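PDB 4NK2: hemoglobin-like protein from Methylacidiphilum infernorum, which binds haem as a group II truncated haemoglobin and probably binds and carries oxygen. Local coordinates for the interface of chains A and B. Coordinates in Å, arbitrary orientation; residue numbers count along the deposited sequence, not the author numbering. Chains: chain A/B, Hemoglobin-like protein.

Contact 1: the interface of chains A and B. Residues chain A 41, 171-173, 175-176; chain B 44, 121, 125, 171.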
loop_
_atom_site.group_PDB
_atom_site.type_symbol
_atom_site.label_atom_id
_atom_site.label_comp_id
_atom_site.label_asym_id
_atom_site.label_seq_id
_atom_site.Cartn_x
_atom_site.Cartn_y
_atom_site.Cartn_z
ATOM N N ASP A 41 -6.528 -2.331 -7.060
ATOM C CA ASP A 41 -5.091 -2.296 -7.322
ATOM C C ASP A 41 -4.569 -3.700 -7.652
ATOM O O ASP A 41 -4.125 -3.964 -8.777
ATOM C CB ASP A 41 -4.365 -1.730 -6.106
ATOM C CG ASP A 41 -2.878 -1.570 -6.337
ATOM O OD1 ASP A 41 -2.440 -1.670 -7.503
ATOM O OD2 ASP A 41 -2.143 -1.320 -5.350
ATOM N N ASN A 171 2.333 -3.855 2.200
ATOM C CA ASN A 171 1.601 -2.654 2.605
ATOM C C ASN A 171 2.155 -1.362 2.005
ATOM O O ASN A 171 1.611 -0.266 2.236
ATOM C CB ASN A 171 1.530 -2.562 4.131
ATOM C CG ASN A 171 2.895 -2.559 4.777
ATOM O OD1 ASN A 171 3.832 -1.929 4.266
ATOM N ND2 ASN A 171 3.027 -3.262 5.907
ATOM N N ARG A 172 3.224 -1.492 1.223
ATOM C CA ARG A 172 3.778 -0.356 0.482
ATOM C C ARG A 172 3.819 -0.718 -0.994
ATOM O O ARG A 172 4.497 -1.679 -1.396
ATOM C CB ARG A 172 5.181 -0.023 0.981
ATOM C CG ARG A 172 5.876 1.118 0.206
ATOM C CD ARG A 172 5.163 2.462 0.408
ATOM N NE ARG A 172 6.046 3.620 0.234
ATOM C CZ ARG A 172 6.176 4.306 -0.899
ATOM N NH1 ARG A 172 5.479 3.959 -1.982
ATOM N NH2 ARG A 172 6.994 5.350 -0.942
ATOM N N ARG A 173 3.077 0.023 -1.809
ATOM C CA ARG A 173 3.062 -0.252 -3.248
ATOM C C ARG A 173 4.013 0.710 -3.957
ATOM O O ARG A 173 4.112 1.882 -3.577
ATOM C CB ARG A 173 1.640 -0.149 -3.797
ATOM C CG ARG A 173 0.766 -1.314 -3.392
ATOM C CD ARG A 173 1.183 -2.560 -4.193
ATOM N NE ARG A 173 0.474 -2.627 -5.471
ATOM C CZ ARG A 173 0.941 -3.227 -6.563
ATOM N NH1 ARG A 173 2.145 -3.795 -6.560
ATOM N NH2 ARG A 173 0.206 -3.243 -7.666
ATOM N N THR A 175 4.699 0.043 -7.584
ATOM C CA THR A 175 4.455 -0.198 -9.008
ATOM C C THR A 175 2.972 -0.466 -9.255
ATOM O O THR A 175 2.253 -0.874 -8.333
ATOM C CB THR A 175 5.256 -1.415 -9.548
ATOM O OG1 THR A 175 4.746 -1.784 -10.838
ATOM C CG2 THR A 175 5.104 -2.638 -8.618
ATOM N N LEU A 176 2.533 -0.289 -10.489
ATOM C CA LEU A 176 1.184 -0.630 -10.887
ATOM C C LEU A 176 1.035 -2.123 -11.149
ATOM O O LEU A 176 -0.063 -2.639 -11.140
ATOM C CB LEU A 176 0.808 0.119 -12.155
ATOM C CG LEU A 176 0.163 1.503 -12.142
ATOM C CD1 LEU A 176 -0.025 2.111 -10.784
ATOM C CD2 LEU A 176 0.898 2.424 -13.056
ATOM N N PHE B 44 -10.653 1.281 -5.491
ATOM C CA PHE B 44 -10.512 2.688 -5.909
ATOM C C PHE B 44 -11.862 3.114 -6.492
ATOM O O PHE B 44 -12.239 2.645 -7.569
ATOM C CB PHE B 44 -9.456 2.855 -7.009
ATOM C CG PHE B 44 -8.037 2.560 -6.577
ATOM C CD1 PHE B 44 -7.682 2.519 -5.237
ATOM C CD2 PHE B 44 -7.047 2.344 -7.537
ATOM C CE1 PHE B 44 -6.363 2.249 -4.858
ATOM C CE2 PHE B 44 -5.736 2.075 -7.170
ATOM C CZ PHE B 44 -5.395 2.024 -5.827
ATOM N N ARG B 121 -1.029 8.216 -9.842
ATOM C CA ARG B 121 -0.650 7.237 -8.818
ATOM C C ARG B 121 0.841 6.914 -8.928
ATOM O O ARG B 121 1.577 6.993 -7.943
ATOM C CB ARG B 121 -1.494 5.961 -8.917
ATOM C CG ARG B 121 -1.078 4.858 -7.928
ATOM C CD ARG B 121 -2.155 3.795 -7.826
ATOM N NE ARG B 121 -1.730 2.634 -7.039
ATOM C CZ ARG B 121 -1.687 2.603 -5.712
ATOM N NH1 ARG B 121 -2.013 3.683 -5.002
ATOM N NH2 ARG B 121 -1.305 1.492 -5.094
ATOM N N PHE B 125 4.425 7.314 -6.260
ATOM C CA PHE B 125 5.108 6.171 -5.629
ATOM C C PHE B 125 6.354 6.573 -4.841
ATOM O O PHE B 125 6.649 5.975 -3.801
ATOM C CB PHE B 125 5.475 5.103 -6.671
ATOM C CG PHE B 125 4.313 4.252 -7.108
ATOM C CD1 PHE B 125 3.289 3.943 -6.222
ATOM C CD2 PHE B 125 4.249 3.755 -8.400
ATOM C CE1 PHE B 125 2.222 3.150 -6.623
ATOM C CE2 PHE B 125 3.183 2.970 -8.812
ATOM C CZ PHE B 125 2.166 2.671 -7.919
ATOM N N ASN B 171 -0.378 4.866 -1.091
ATOM C CA ASN B 171 0.533 3.762 -1.381
ATOM C C ASN B 171 1.090 3.066 -0.134
ATOM O O ASN B 171 1.876 2.133 -0.251
ATOM C CB ASN B 171 1.675 4.230 -2.303
ATOM C CG ASN B 171 2.499 5.350 -1.693
ATOM O OD1 ASN B 171 2.687 5.395 -0.479
ATOM N ND2 ASN B 171 2.994 6.266 -2.536
HETATM O O HOH W 1 -0.436 0.105 -7.411
#
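The main chains of the two copies meet where A:Arg173 N donates to B:Asn171 O, 2.9 Å away and 161° at the hydrogen, in the segment that follows the 3-10 helix 166-169 of this group II truncated haemoglobin. This two-fold interface of the deposited assembly may or may not persist in solution. Next to it, A:Arg172 reaches across end-on: NH1 and NH2 of its guanidinium both donate to the backbone carbonyl B:Phe125 O, which lies in the guanidinium plane. The NH1 bond is 3.0 Å to B:Phe125 O and uses a carbonyl lone pair; the NH2 bond, 2.9 Å to the same oxygen, comes almost in line with the C=O. A bend at chi2 (66°) turns the arginine toward this carbonyl. The side-chain amide of B:Asn171 stacks on one face of the guanidinium, the planes 11° apart, and should limit its tilting. An alanine in place of A:Arg172 would probably leave B:Phe125 O without this pair of donors and the B:Asn171 amide without its stacking partner.

A second polar cluster centres on A:Asp41. Within chain A, A:Arg173 grips the carboxylate side-on, with NE 2.9 Å from OD2 of A:Asp41 and NH2 donating to OD1. From chain B, B:Arg121 NH2 forms a salt bridge to A:Asp41 OD2 at 2.9 Å, although its hydrogen bond is weak and bent. The carboxylate probably tempers the repulsion between the two nearby arginines. Water 1 links NE and NH2 of B:Arg121 with A:Asp41 OD1 and A:Thr175 O. The B:Arg121 guanidinium is sandwiched between rings of its own chain, B:Phe44 CZ over the centre of one face and B:Phe125 CE1 toward the rim of the other, which should restrict its rotation. The B:Phe125 ring lies against the A:Thr175 backbone, CE2 being 3.4 Å from A:Thr175 CA, and A:Leu176 crosses it at about a right angle, CD1 3.6 Å from B:Phe125 CZ.

Contact 2: the interface of chains A and B. Residues chain A 30-31, 34-36; chain B 47-49, 168.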
loop_
_atom_site.group_PDB
_atom_site.type_symbol
_atom_site.label_atom_id
_atom_site.label_comp_id
_atom_site.label_asym_id
_atom_site.label_seq_id
_atom_site.Cartn_x
_atom_site.Cartn_y
_atom_site.Cartn_z
ATOM N N ALA A 30 -8.094 10.146 -19.207
ATOM C CA ALA A 30 -8.408 11.004 -18.063
ATOM C C ALA A 30 -8.260 12.485 -18.402
ATOM O O ALA A 30 -7.141 13.003 -18.476
ATOM C CB ALA A 30 -7.528 10.643 -16.872
ATOM N N GLU A 31 -9.387 13.163 -18.608
ATOM C CA GLU A 31 -9.384 14.602 -18.861
ATOM C C GLU A 31 -10.682 15.253 -18.378
ATOM O O GLU A 31 -11.584 14.580 -17.881
ATOM C CB GLU A 31 -9.155 14.897 -20.350
ATOM C CG GLU A 31 -10.389 14.694 -21.227
ATOM C CD GLU A 31 -10.050 14.147 -22.602
ATOM O OE1 GLU A 31 -8.868 13.817 -22.845
ATOM O OE2 GLU A 31 -10.970 14.039 -23.440
ATOM N N SER A 34 -13.964 13.578 -17.900
ATOM C CA SER A 34 -13.700 12.136 -17.846
ATOM C C SER A 34 -14.307 11.495 -16.596
ATOM O O SER A 34 -14.453 12.146 -15.558
ATOM C CB SER A 34 -12.190 11.862 -17.869
ATOM O OG SER A 34 -11.567 12.421 -19.014
ATOM N N ILE A 35 -14.659 10.218 -16.704
ATOM C CA ILE A 35 -15.072 9.427 -15.550
ATOM C C ILE A 35 -14.231 8.160 -15.479
ATOM O O ILE A 35 -14.500 7.210 -16.211
ATOM C CB ILE A 35 -16.555 9.013 -15.641
ATOM C CG1 ILE A 35 -17.464 10.242 -15.575
ATOM C CG2 ILE A 35 -16.910 8.035 -14.526
ATOM C CD1 ILE A 35 -18.941 9.915 -15.685
ATOM N N CYS A 36 -13.212 8.142 -14.620
ATOM C CA CYS A 36 -12.440 6.920 -14.401
ATOM C C CYS A 36 -13.263 5.975 -13.540
ATOM O O CYS A 36 -13.532 6.278 -12.379
ATOM C CB CYS A 36 -11.133 7.235 -13.683
ATOM S SG CYS A 36 -10.125 8.457 -14.513
ATOM N N VAL B 47 -14.012 8.011 -10.187
ATOM C CA VAL B 47 -13.542 9.383 -10.162
ATOM C C VAL B 47 -14.199 10.205 -11.266
ATOM O O VAL B 47 -14.039 9.904 -12.430
ATOM C CB VAL B 47 -12.038 9.460 -10.369
ATOM C CG1 VAL B 47 -11.565 10.877 -10.313
ATOM C CG2 VAL B 47 -11.328 8.641 -9.347
ATOM N N LYS B 48 -14.921 11.252 -10.886
ATOM C CA LYS B 48 -15.537 12.158 -11.855
ATOM C C LYS B 48 -14.672 13.394 -12.027
ATOM O O LYS B 48 -14.590 14.217 -11.107
ATOM C CB LYS B 48 -16.925 12.582 -11.369
ATOM C CG LYS B 48 -18.018 11.547 -11.575
ATOM C CD LYS B 48 -19.263 11.908 -10.775
ATOM C CE LYS B 48 -20.449 11.018 -11.133
ATOM N NZ LYS B 48 -21.112 11.429 -12.410
ATOM N N PHE B 49 -14.018 13.530 -13.179
ATOM C CA PHE B 49 -13.227 14.733 -13.446
ATOM C C PHE B 49 -14.130 15.959 -13.654
ATOM O O PHE B 49 -15.263 15.834 -14.124
ATOM C CB PHE B 49 -12.268 14.512 -14.627
ATOM C CG PHE B 49 -11.040 13.723 -14.254
ATOM C CD1 PHE B 49 -11.158 12.413 -13.787
ATOM C CD2 PHE B 49 -9.775 14.288 -14.354
ATOM C CE1 PHE B 49 -10.034 11.684 -13.431
ATOM C CE2 PHE B 49 -8.647 13.571 -13.989
ATOM C CZ PHE B 49 -8.777 12.264 -13.530
ATOM N N ARG B 168 -6.459 7.213 -4.915
ATOM C CA ARG B 168 -5.567 6.438 -5.773
ATOM C C ARG B 168 -4.094 6.759 -5.576
ATOM O O ARG B 168 -3.230 6.073 -6.117
ATOM C CB ARG B 168 -5.956 6.621 -7.237
ATOM C CG ARG B 168 -7.390 6.229 -7.506
ATOM C CD ARG B 168 -7.753 6.262 -8.976
ATOM N NE ARG B 168 -9.152 5.866 -9.128
ATOM C CZ ARG B 168 -9.648 5.218 -10.174
ATOM N NH1 ARG B 168 -8.858 4.883 -11.188
ATOM N NH2 ARG B 168 -10.938 4.905 -10.199
#
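The phenyl ring of B:Phe49 lies with one face toward the N-terminal arm of chain A. It caps a short antiparallel strand pairing that lays this arm of the truncated haemoglobin on chain B and probably helps tie the two copies together. The methyl CB of A:Ala30 lies below that face, displaced toward the rim, 3.9 Å from B:Phe49 CZ. The carbonyl oxygen A:Glu31 O lies on the same side but beyond the rim, beneath the ring's attachment, 3.3 Å from B:Phe49 CB. The thiol sulphur of A:Cys36 touches the rim from somewhat off the ring plane, SG 3.4 Å from B:Phe49 CE1. With CG anti to the carbonyl carbon (chi1 -78°), the ring is swung over the arm, its CE1 rim at this sulphur.

The other flat group, the B:Arg168 guanidinium, turns one face toward A:Cys36 CB; its NH2 remains 3.7 Å from A:Cys36 O, a proximity without a hydrogen bond.

In the pairing, A:Ile35 of strand 35-36 lies opposite B:Lys48 of strand 47-48, and A:Cys36 opposite B:Val47. B:Val47 N donates to A:Cys36 O at 2.8 Å and 174° at the hydrogen, while the return bond from A:Cys36 N to B:Val47 O is weak. B:Phe49 N continues the pairing by donating to A:Ser34 O at 2.8 Å. Side chains meet too: A:Cys36 CB faces B:Val47 CB at 4.1 Å.

Contact 1 and contact 2 lie about 18 Å apart, measured between the centres of their C-alpha atoms, and share no residue. They are nonetheless continuous along the chains: strand 35-36 of chain A leads to A:Asp41, B:Phe44 precedes strand 47-48, and B:Arg168 and B:Asn171 are close in sequence. Contact 1 brings A:Asp41 and the segment after 3-10 helix 166-169 of chain A against helix 120-124, B:Phe125 and B:Asn171, whereas contact 2 carries the N-terminal segment over the partner chain. Two-fold symmetry repeats both, giving a reciprocal exchange of arms consistent with a dimer, although the structure alone does not show that it forms in solution.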